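Local coordinates for Lpg2148(MvcA) (Legionella pneumophila subsp. pneumophila str. Philadelphia 1, PDB 6K11), which probably acts as a deamidase-type effector that regulates the ubiquitin-conjugating enzyme UBE2N by removing ubiquitin from it, at residues Lys55-Val60 and Arg368-Met373; Pro67-Gly72 and Ser258-Asp263; Asp279-Lys284 and Glu303-Arg308. All coordinates share one frame; numbering follows the deposited sequence.

Interaction 1. Residues Lys55-Val60 and Arg368-Met373; sequences KEVSKV and RAKLAM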
loop_
_atom_site.group_PDB
_atom_site.type_symbol
_atom_site.label_atom_id
_atom_site.label_comp_id
_atom_site.label_asym_id
_atom_site.label_seq_id
_atom_site.Cartn_x
_atom_site.Cartn_y
_atom_site.Cartn_z
ATOM N N LYS A 55 25.006 -10.872 7.275
ATOM C CA LYS A 55 23.732 -10.534 7.896
ATOM C C LYS A 55 22.778 -9.889 6.896
ATOM O O LYS A 55 21.599 -10.264 6.809
ATOM C CB LYS A 55 23.979 -9.600 9.086
ATOM C CG LYS A 55 22.716 -9.121 9.800
ATOM C CD LYS A 55 22.991 -7.886 10.650
ATOM C CE LYS A 55 21.770 -7.495 11.476
ATOM N NZ LYS A 55 22.016 -6.285 12.321
ATOM N N GLU A 56 23.269 -8.909 6.132
ATOM C CA GLU A 56 22.392 -8.214 5.194
ATOM C C GLU A 56 21.951 -9.134 4.066
ATOM O O GLU A 56 20.807 -9.053 3.605
ATOM C CB GLU A 56 23.088 -6.976 4.631
ATOM C CG GLU A 56 23.280 -5.870 5.645
ATOM C CD GLU A 56 21.964 -5.298 6.133
ATOM O OE1 GLU A 56 20.966 -5.347 5.379
ATOM O OE2 GLU A 56 21.927 -4.788 7.269
ATOM N N VAL A 57 22.839 -10.012 3.608
ATOM C CA VAL A 57 22.474 -10.932 2.537
ATOM C C VAL A 57 21.397 -11.899 3.021
ATOM O O VAL A 57 20.407 -12.156 2.324
ATOM C CB VAL A 57 23.720 -11.665 2.010
ATOM C CG1 VAL A 57 23.327 -12.774 1.053
ATOM C CG2 VAL A 57 24.673 -10.654 1.311
ATOM N N SER A 58 21.569 -12.437 4.233
ATOM C CA SER A 58 20.573 -13.346 4.796
ATOM C C SER A 58 19.207 -12.675 4.904
ATOM O O SER A 58 18.180 -13.260 4.530
ATOM C CB SER A 58 21.038 -13.846 6.168
ATOM O OG SER A 58 19.979 -14.518 6.850
ATOM N N LYS A 59 19.178 -11.440 5.413
ATOM C CA LYS A 59 17.914 -10.729 5.592
ATOM C C LYS A 59 17.156 -10.600 4.271
ATOM O O LYS A 59 15.962 -10.912 4.192
ATOM C CB LYS A 59 18.189 -9.356 6.205
ATOM C CG LYS A 59 16.993 -8.407 6.236
ATOM C CD LYS A 59 17.328 -7.162 7.061
ATOM C CE LYS A 59 16.560 -5.933 6.585
ATOM N NZ LYS A 59 17.135 -4.678 7.160
ATOM N N VAL A 60 17.847 -10.169 3.214
ATOM C CA VAL A 60 17.201 -9.967 1.918
ATOM C C VAL A 60 16.777 -11.299 1.312
ATOM O O VAL A 60 15.671 -11.428 0.773
ATOM C CB VAL A 60 18.145 -9.185 0.985
ATOM C CG1 VAL A 60 17.621 -9.204 -0.447
ATOM C CG2 VAL A 60 18.315 -7.768 1.492
ATOM N N ARG A 368 21.145 -16.226 -8.673
ATOM C CA ARG A 368 21.951 -15.216 -9.351
ATOM C C ARG A 368 21.801 -13.849 -8.697
ATOM O O ARG A 368 22.765 -13.084 -8.659
ATOM C CB ARG A 368 21.586 -15.148 -10.843
ATOM C CG ARG A 368 21.972 -16.410 -11.617
ATOM C CD ARG A 368 21.178 -16.575 -12.921
ATOM N NE ARG A 368 21.322 -15.436 -13.826
ATOM C CZ ARG A 368 20.808 -15.402 -15.052
ATOM N NH1 ARG A 368 20.122 -16.446 -15.510
ATOM N NH2 ARG A 368 20.974 -14.330 -15.816
ATOM N N ALA A 369 20.619 -13.524 -8.156
ATOM C CA ALA A 369 20.464 -12.258 -7.439
ATOM C C ALA A 369 21.276 -12.254 -6.149
ATOM O O ALA A 369 21.873 -11.233 -5.781
ATOM C CB ALA A 369 18.983 -11.987 -7.138
ATOM N N LYS A 370 21.312 -13.389 -5.448
ATOM C CA LYS A 370 22.103 -13.475 -4.216
ATOM C C LYS A 370 23.597 -13.331 -4.506
ATOM O O LYS A 370 24.311 -12.603 -3.807
ATOM C CB LYS A 370 21.812 -14.803 -3.512
ATOM C CG LYS A 370 22.623 -15.030 -2.211
ATOM C CD LYS A 370 22.087 -16.253 -1.453
ATOM C CE LYS A 370 22.558 -16.272 0.004
ATOM N NZ LYS A 370 21.972 -17.411 0.787
ATOM N N LEU A 371 24.089 -14.037 -5.522
ATOM C CA LEU A 371 25.487 -13.898 -5.908
ATOM C C LEU A 371 25.820 -12.452 -6.267
ATOM O O LEU A 371 26.836 -11.905 -5.818
ATOM C CB LEU A 371 25.785 -14.833 -7.074
ATOM C CG LEU A 371 27.198 -14.664 -7.617
ATOM C CD1 LEU A 371 28.202 -15.182 -6.581
ATOM C CD2 LEU A 371 27.360 -15.365 -8.953
ATOM N N ALA A 372 24.973 -11.813 -7.079
ATOM C CA ALA A 372 25.228 -10.428 -7.470
ATOM C C ALA A 372 25.222 -9.502 -6.260
ATOM O O ALA A 372 26.068 -8.597 -6.143
ATOM C CB ALA A 372 24.194 -9.973 -8.501
ATOM N N MET A 373 24.265 -9.699 -5.356
ATOM C CA MET A 373 24.218 -8.896 -4.137
ATOM C C MET A 373 25.499 -9.063 -3.326
ATOM O O MET A 373 26.096 -8.074 -2.872
ATOM C CB MET A 373 22.988 -9.284 -3.300
ATOM C CG MET A 373 22.817 -8.458 -2.018
ATOM S SD MET A 373 21.434 -8.949 -0.934
ATOM C CE MET A 373 21.767 -7.895 0.484
#
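M373 reaches across from helix 358-381 and lays the tip of its thioether against E56, V57 and V60 of helix 49-64. Its CG stands anti to the backbone N (chi1 -178°) and the rest of the chain is fully extended, which carries SD and CE the whole way over to the facing helix. The terminal methyl then rests on backbone as much as on side chain: M373 CE lies 3.5 Å from E56 O, and 3.7 Å from V57 CA. That carbonyl already accepts the helical bond from V60 N, so the methyl adds only van der Waals contact there. One turn on, V60 lies obliquely against the end of the thioether. V60 CG2 meets M373 CE at 3.6 Å, while V60 CG1, anti to its own backbone N, touches the sulfur, M373 SD, at 3.9 Å. V57 is used on both branches. CG2 slides alongside the methionine chain in the opposite direction, whereas CG1 turns to K370, whose long aliphatic chain runs across it at about a right angle and brings K370 CE to within 3.7 Å of V57 CG1. The lysine is exposed, so its methylenes flank an otherwise buried apolar contact. No hydrogen bond joins the two segments. V57 also packs on T374 and L377, farther along helix 358-381, while helix 28-39 also takes part, with S39 touching M373 and Q35 touching V60. The axes of the two short helical segments come within 10.6 Å, their N-to-C directions 156° apart, a separation that long side chains such as M373 span. The arrangement is that of an antiparallel helix pair within a small helical bundle, built from helices 28-39, 49-64 and 358-381.

Interaction 2. Residues Pro67-Gly72 and Ser258-Asp263; sequences PTQSCG and SHTLQD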
loop_
_atom_site.group_PDB
_atom_site.type_symbol
_atom_site.label_atom_id
_atom_site.label_comp_id
_atom_site.label_asym_id
_atom_site.label_seq_id
_atom_site.Cartn_x
_atom_site.Cartn_y
_atom_site.Cartn_z
ATOM N N PRO A 67 6.215 -13.617 1.953
ATOM C CA PRO A 67 5.296 -12.639 1.343
ATOM C C PRO A 67 5.723 -11.204 1.613
ATOM O O PRO A 67 5.245 -10.567 2.564
ATOM C CB PRO A 67 3.949 -12.953 2.010
ATOM C CG PRO A 67 4.350 -13.493 3.401
ATOM C CD PRO A 67 5.610 -14.296 3.123
ATOM N N THR A 68 6.617 -10.673 0.779
ATOM C CA THR A 68 7.125 -9.319 0.961
ATOM C C THR A 68 6.890 -8.438 -0.257
ATOM O O THR A 68 7.499 -7.366 -0.370
ATOM C CB THR A 68 8.621 -9.349 1.317
ATOM O OG1 THR A 68 9.332 -10.088 0.327
ATOM C CG2 THR A 68 8.824 -10.027 2.674
ATOM N N GLN A 69 6.035 -8.860 -1.172
ATOM C CA GLN A 69 5.589 -7.983 -2.245
ATOM C C GLN A 69 4.488 -7.074 -1.715
ATOM O O GLN A 69 3.518 -7.554 -1.126
ATOM C CB GLN A 69 5.079 -8.820 -3.425
ATOM C CG GLN A 69 4.608 -8.011 -4.635
ATOM C CD GLN A 69 4.081 -8.916 -5.748
ATOM O OE1 GLN A 69 3.530 -9.988 -5.478
ATOM N NE2 GLN A 69 4.274 -8.501 -7.001
ATOM N N SER A 70 4.627 -5.762 -1.923
ATOM C CA SER A 70 3.576 -4.874 -1.455
ATOM C C SER A 70 2.420 -4.847 -2.449
ATOM O O SER A 70 2.564 -5.181 -3.631
ATOM C CB SER A 70 4.112 -3.456 -1.230
ATOM O OG SER A 70 4.254 -2.794 -2.473
ATOM N N CYS A 71 1.247 -4.460 -1.943
ATOM C CA CYS A 71 0.087 -4.306 -2.814
ATOM C C CYS A 71 0.373 -3.305 -3.930
ATOM O O CYS A 71 0.004 -3.536 -5.084
ATOM C CB CYS A 71 -1.130 -3.866 -2.001
ATOM N N GLY A 72 1.035 -2.195 -3.608
ATOM C CA GLY A 72 1.332 -1.191 -4.629
ATOM C C GLY A 72 2.261 -1.708 -5.715
ATOM O O GLY A 72 2.071 -1.413 -6.898
ATOM N N SER A 258 1.231 -11.103 4.008
ATOM C CA SER A 258 0.180 -12.107 3.888
ATOM C C SER A 258 0.379 -13.005 2.674
ATOM O O SER A 258 0.445 -14.227 2.838
ATOM C CB SER A 258 -1.201 -11.440 3.837
ATOM O OG SER A 258 -2.213 -12.431 3.679
ATOM N N HIS A 259 0.451 -12.444 1.462
ATOM C CA HIS A 259 0.526 -13.246 0.247
ATOM C C HIS A 259 1.024 -12.369 -0.900
ATOM O O HIS A 259 0.847 -11.146 -0.888
ATOM C CB HIS A 259 -0.845 -13.841 -0.108
ATOM C CG HIS A 259 -1.904 -12.800 -0.310
ATOM N ND1 HIS A 259 -2.676 -12.322 0.727
ATOM C CD2 HIS A 259 -2.289 -12.112 -1.415
ATOM C CE1 HIS A 259 -3.514 -11.413 0.264
ATOM N NE2 HIS A 259 -3.295 -11.260 -1.027
ATOM N N THR A 260 1.664 -13.010 -1.883
ATOM C CA THR A 260 2.090 -12.340 -3.104
ATOM C C THR A 260 1.015 -12.455 -4.182
ATOM O O THR A 260 0.027 -13.175 -4.042
ATOM C CB THR A 260 3.391 -12.948 -3.638
ATOM O OG1 THR A 260 3.139 -14.310 -4.003
ATOM C CG2 THR A 260 4.487 -12.933 -2.541
ATOM N N LEU A 261 1.241 -11.753 -5.294
ATOM C CA LEU A 261 0.333 -11.881 -6.429
ATOM C C LEU A 261 0.317 -13.314 -6.947
ATOM O O LEU A 261 -0.742 -13.845 -7.315
ATOM C CB LEU A 261 0.744 -10.897 -7.525
ATOM C CG LEU A 261 -0.104 -10.877 -8.803
ATOM C CD1 LEU A 261 -1.554 -10.568 -8.469
ATOM C CD2 LEU A 261 0.468 -9.867 -9.800
ATOM N N GLN A 262 1.482 -13.968 -6.948
ATOM C CA GLN A 262 1.545 -15.373 -7.349
ATOM C C GLN A 262 0.658 -16.244 -6.456
ATOM O O GLN A 262 -0.131 -17.057 -6.956
ATOM C CB GLN A 262 2.995 -15.856 -7.306
ATOM C CG GLN A 262 3.133 -17.373 -7.315
ATOM C CD GLN A 262 4.579 -17.813 -7.313
ATOM O OE1 GLN A 262 5.394 -17.318 -6.528
ATOM N NE2 GLN A 262 4.913 -18.736 -8.204
ATOM N N ASP A 263 0.779 -16.076 -5.127
ATOM C CA ASP A 263 -0.073 -16.784 -4.170
ATOM C C ASP A 263 -1.542 -16.537 -4.472
ATOM O O ASP A 263 -2.365 -17.461 -4.445
ATOM C CB ASP A 263 0.201 -16.327 -2.718
ATOM C CG ASP A 263 1.586 -16.704 -2.189
ATOM O OD1 ASP A 263 2.166 -17.731 -2.593
ATOM O OD2 ASP A 263 2.095 -15.946 -1.321
HETATM O O HOH W 1 4.096 -12.458 -7.112
HETATM O O HOH W 2 3.434 -10.005 -0.335
#
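P67 starts the contact by laying its ring against the backbone at S258 and H259: P67 CB is 3.6 Å from H259 N, and P67 CA also touches the methyl CG2 of T260. Backbone bonds between P67 and G257 hold this edge in place. Q69 then makes the polar link. Its chain is extended, with CG anti to the backbone N (chi1 -179°), and passes across T260 at about a right angle. Q69 OE1 then accepts from L261 N at 2.9 Å in an almost perfectly straight bond (179°), the N-H lying somewhat tilted from the amide plane. The same oxygen takes a bond from water 1, which accepts in turn from Q262 N. The capping box of T260 and D263 completes this helix start, D263 N donating to T260 OG1 at 3.2 Å and T260 N reaching D263 OD2 from above the carboxylate plane. The N-H groups of L261, Q262 and D263 thus all have acceptors, and the positive end of the helix dipole may polarise the glutamine amide. Water 2 bridges the backbones by donating to Q69 O and H259 O. Beyond it, S70 caps helix 71-83, whose first residue, C71, its sulfur not modelled, packs on H232 of strand 228-238. A cysteine opening a helix beside a strand histidine is consistent with the papain-like fold of cysteine-dependent deamidases.

Interaction 3. Residues Asp279-Lys284 and Glu303-Arg308; sequences DKYIEK and EFFSKR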
loop_
_atom_site.group_PDB
_atom_site.type_symbol
_atom_site.label_atom_id
_atom_site.label_comp_id
_atom_site.label_asym_id
_atom_site.label_seq_id
_atom_site.Cartn_x
_atom_site.Cartn_y
_atom_site.Cartn_z
ATOM N N ASP A 279 -21.187 -5.617 -9.923
ATOM C CA ASP A 279 -22.102 -4.713 -9.227
ATOM C C ASP A 279 -22.079 -4.969 -7.725
ATOM O O ASP A 279 -21.936 -4.035 -6.929
ATOM C CB ASP A 279 -23.525 -4.861 -9.773
ATOM C CG ASP A 279 -23.672 -4.344 -11.194
ATOM O OD1 ASP A 279 -23.005 -3.352 -11.558
ATOM O OD2 ASP A 279 -24.477 -4.932 -11.948
ATOM N N LYS A 280 -22.208 -6.239 -7.323
ATOM C CA LYS A 280 -22.145 -6.587 -5.905
ATOM C C LYS A 280 -20.790 -6.251 -5.296
ATOM O O LYS A 280 -20.722 -5.776 -4.156
ATOM C CB LYS A 280 -22.451 -8.072 -5.706
ATOM C CG LYS A 280 -22.770 -8.438 -4.253
ATOM C CD LYS A 280 -24.084 -7.798 -3.803
ATOM C CE LYS A 280 -25.241 -8.210 -4.716
ATOM N NZ LYS A 280 -26.092 -7.063 -5.158
ATOM N N TYR A 281 -19.696 -6.522 -6.024
ATOM C CA TYR A 281 -18.370 -6.136 -5.534
ATOM C C TYR A 281 -18.302 -4.634 -5.267
ATOM O O TYR A 281 -17.834 -4.201 -4.208
ATOM C CB TYR A 281 -17.272 -6.562 -6.528
ATOM C CG TYR A 281 -15.848 -6.528 -5.949
ATOM C CD1 TYR A 281 -15.088 -5.361 -5.988
ATOM C CD2 TYR A 281 -15.270 -7.663 -5.373
ATOM C CE1 TYR A 281 -13.796 -5.308 -5.466
ATOM C CE2 TYR A 281 -13.961 -7.621 -4.846
ATOM C CZ TYR A 281 -13.237 -6.434 -4.898
ATOM O OH TYR A 281 -11.948 -6.364 -4.372
ATOM N N ILE A 282 -18.779 -3.818 -6.211
ATOM C CA ILE A 282 -18.727 -2.368 -6.011
ATOM C C ILE A 282 -19.594 -1.959 -4.826
ATOM O O ILE A 282 -19.213 -1.097 -4.021
ATOM C CB ILE A 282 -19.140 -1.626 -7.298
ATOM C CG1 ILE A 282 -18.094 -1.823 -8.390
ATOM C CG2 ILE A 282 -19.310 -0.141 -7.019
ATOM C CD1 ILE A 282 -18.503 -1.235 -9.725
ATOM N N GLU A 283 -20.770 -2.572 -4.693
ATOM C CA GLU A 283 -21.654 -2.208 -3.594
ATOM C C GLU A 283 -20.985 -2.450 -2.253
ATOM O O GLU A 283 -21.085 -1.619 -1.343
ATOM C CB GLU A 283 -22.964 -2.990 -3.698
ATOM C CG GLU A 283 -23.857 -2.484 -4.828
ATOM C CD GLU A 283 -24.972 -3.453 -5.150
ATOM O OE1 GLU A 283 -25.309 -4.281 -4.269
ATOM O OE2 GLU A 283 -25.503 -3.386 -6.284
ATOM N N LYS A 284 -20.267 -3.570 -2.122
ATOM C CA LYS A 284 -19.585 -3.859 -0.866
ATOM C C LYS A 284 -18.421 -2.905 -0.625
ATOM O O LYS A 284 -18.135 -2.557 0.528
ATOM C CB LYS A 284 -19.112 -5.312 -0.858
ATOM C CG LYS A 284 -20.207 -6.312 -0.491
ATOM C CD LYS A 284 -19.597 -7.578 0.122
ATOM C CE LYS A 284 -20.628 -8.409 0.872
ATOM N NZ LYS A 284 -20.111 -9.779 1.180
ATOM N N GLU A 303 -12.960 -10.390 3.743
ATOM C CA GLU A 303 -13.551 -11.143 2.634
ATOM C C GLU A 303 -12.872 -10.811 1.308
ATOM O O GLU A 303 -12.569 -11.712 0.510
ATOM C CB GLU A 303 -15.055 -10.862 2.538
ATOM C CG GLU A 303 -15.780 -11.600 1.389
ATOM C CD GLU A 303 -17.275 -11.224 1.261
ATOM O OE1 GLU A 303 -17.752 -10.325 2.002
ATOM O OE2 GLU A 303 -17.976 -11.830 0.424
ATOM N N PHE A 304 -12.631 -9.526 1.044
ATOM C CA PHE A 304 -12.097 -9.161 -0.263
ATOM C C PHE A 304 -10.576 -9.292 -0.347
ATOM O O PHE A 304 -10.056 -9.601 -1.423
ATOM C CB PHE A 304 -12.512 -7.730 -0.624
ATOM C CG PHE A 304 -13.940 -7.616 -1.128
ATOM C CD1 PHE A 304 -14.779 -8.724 -1.134
ATOM C CD2 PHE A 304 -14.439 -6.390 -1.564
ATOM C CE1 PHE A 304 -16.103 -8.626 -1.607
ATOM C CE2 PHE A 304 -15.751 -6.276 -2.038
ATOM C CZ PHE A 304 -16.581 -7.394 -2.066
ATOM N N PHE A 305 -9.842 -9.051 0.745
ATOM C CA PHE A 305 -8.402 -8.813 0.640
ATOM C C PHE A 305 -7.527 -9.795 1.422
ATOM O O PHE A 305 -6.295 -9.702 1.333
ATOM C CB PHE A 305 -8.062 -7.376 1.099
ATOM C CG PHE A 305 -8.922 -6.295 0.462
ATOM C CD1 PHE A 305 -9.197 -6.311 -0.900
ATOM C CD2 PHE A 305 -9.445 -5.263 1.233
ATOM C CE1 PHE A 305 -10.005 -5.340 -1.485
ATOM C CE2 PHE A 305 -10.231 -4.262 0.647
ATOM C CZ PHE A 305 -10.507 -4.308 -0.716
ATOM N N SER A 306 -8.097 -10.727 2.178
ATOM C CA SER A 306 -7.241 -11.671 2.889
ATOM C C SER A 306 -6.646 -12.686 1.914
ATOM O O SER A 306 -7.156 -12.908 0.822
ATOM C CB SER A 306 -8.026 -12.428 3.979
ATOM O OG SER A 306 -8.771 -13.485 3.393
ATOM N N LYS A 307 -5.563 -13.318 2.339
ATOM C CA LYS A 307 -5.150 -14.567 1.711
ATOM C C LYS A 307 -6.303 -15.576 1.757
ATOM O O LYS A 307 -7.016 -15.676 2.762
ATOM C CB LYS A 307 -3.931 -15.125 2.455
ATOM C CG LYS A 307 -3.327 -16.384 1.835
ATOM C CD LYS A 307 -2.164 -16.873 2.686
ATOM C CE LYS A 307 -1.412 -18.043 2.023
ATOM N NZ LYS A 307 -0.463 -18.667 3.007
ATOM N N ARG A 308 -6.491 -16.331 0.673
ATOM C CA ARG A 308 -7.618 -17.262 0.638
ATOM C C ARG A 308 -7.501 -18.282 1.762
ATOM O O ARG A 308 -6.430 -18.844 2.006
ATOM C CB ARG A 308 -7.712 -17.969 -0.720
ATOM C CG ARG A 308 -9.086 -18.603 -0.923
ATOM C CD ARG A 308 -9.329 -19.165 -2.313
ATOM N NE ARG A 308 -10.723 -19.612 -2.390
ATOM C CZ ARG A 308 -11.254 -20.339 -3.368
ATOM N NH1 ARG A 308 -10.512 -20.717 -4.403
ATOM N NH2 ARG A 308 -12.544 -20.688 -3.293
HETATM O O HOH W 3 -10.634 -8.454 -3.930
#
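Y281 and F304 form an aromatic stack, bordered by a K284-E303 salt bridge, that joins helix 278-288 to the last turn of helix 294-305 just before the chain leaves it at S306. The two rings lie almost parallel, their planes at 5° and centroids 4.0 Å apart, in an offset stack. Each shows a face to the other: F304 CE2 sits over the centre of the tyrosine ring and Y281 CE2 over that of the phenylalanine. The two side chains, one from each helix, slide past each other in opposite directions. Y281 CG is anti to the backbone N (chi1 -165°), which carries its hydroxyl toward the other helix. There Y281 OH meets F305 CE1 at 3.6 Å and is linked to the backbone by water 3, which lies in the plane of the tyrosine ring and donates to F304 O at 2.8 Å. This is a helix-helix interface packed on the central antiparallel sheet: Y281 rests on F234 and I236 of strand 228-238, F305 meets H232 edge-to-face, and L273 of helix 269-274 touches F304. K284 crosses F304 obliquely, its CB 3.5 Å from F304 CZ, and continues as an extended chain to E303, crossing it at about a right angle. K284 NZ reaches E303 OE1 at 2.6 Å on the syn lone pair, with E303 OE2 at 3.1 Å, so the ammonium group sits close to both carboxylate oxygens. Both residues are partly exposed.

Overall arrangement
Interactions 2 and 3 belong to one region, their centres 17 Å apart, and they touch directly: S258 OG lies 3.4 Å from K307 CB, and H259 CE1 the same distance from F305 O. They also share H232 as a neighbour: C71 packs on it and F305 meets it edge-to-face; Q253 likewise bonds to both H259 and F305. By analogy with papain-like cysteine enzymes, the surroundings of C71 and H232 are probably the active-site region. Interaction 1 stands apart in the helical part of the molecule, about 6 Å from interaction 2 between nearest atoms and 37 Å from interaction 3 between centres. Helices 49-64 and 71-83, consecutive in sequence, connect it to interaction 2.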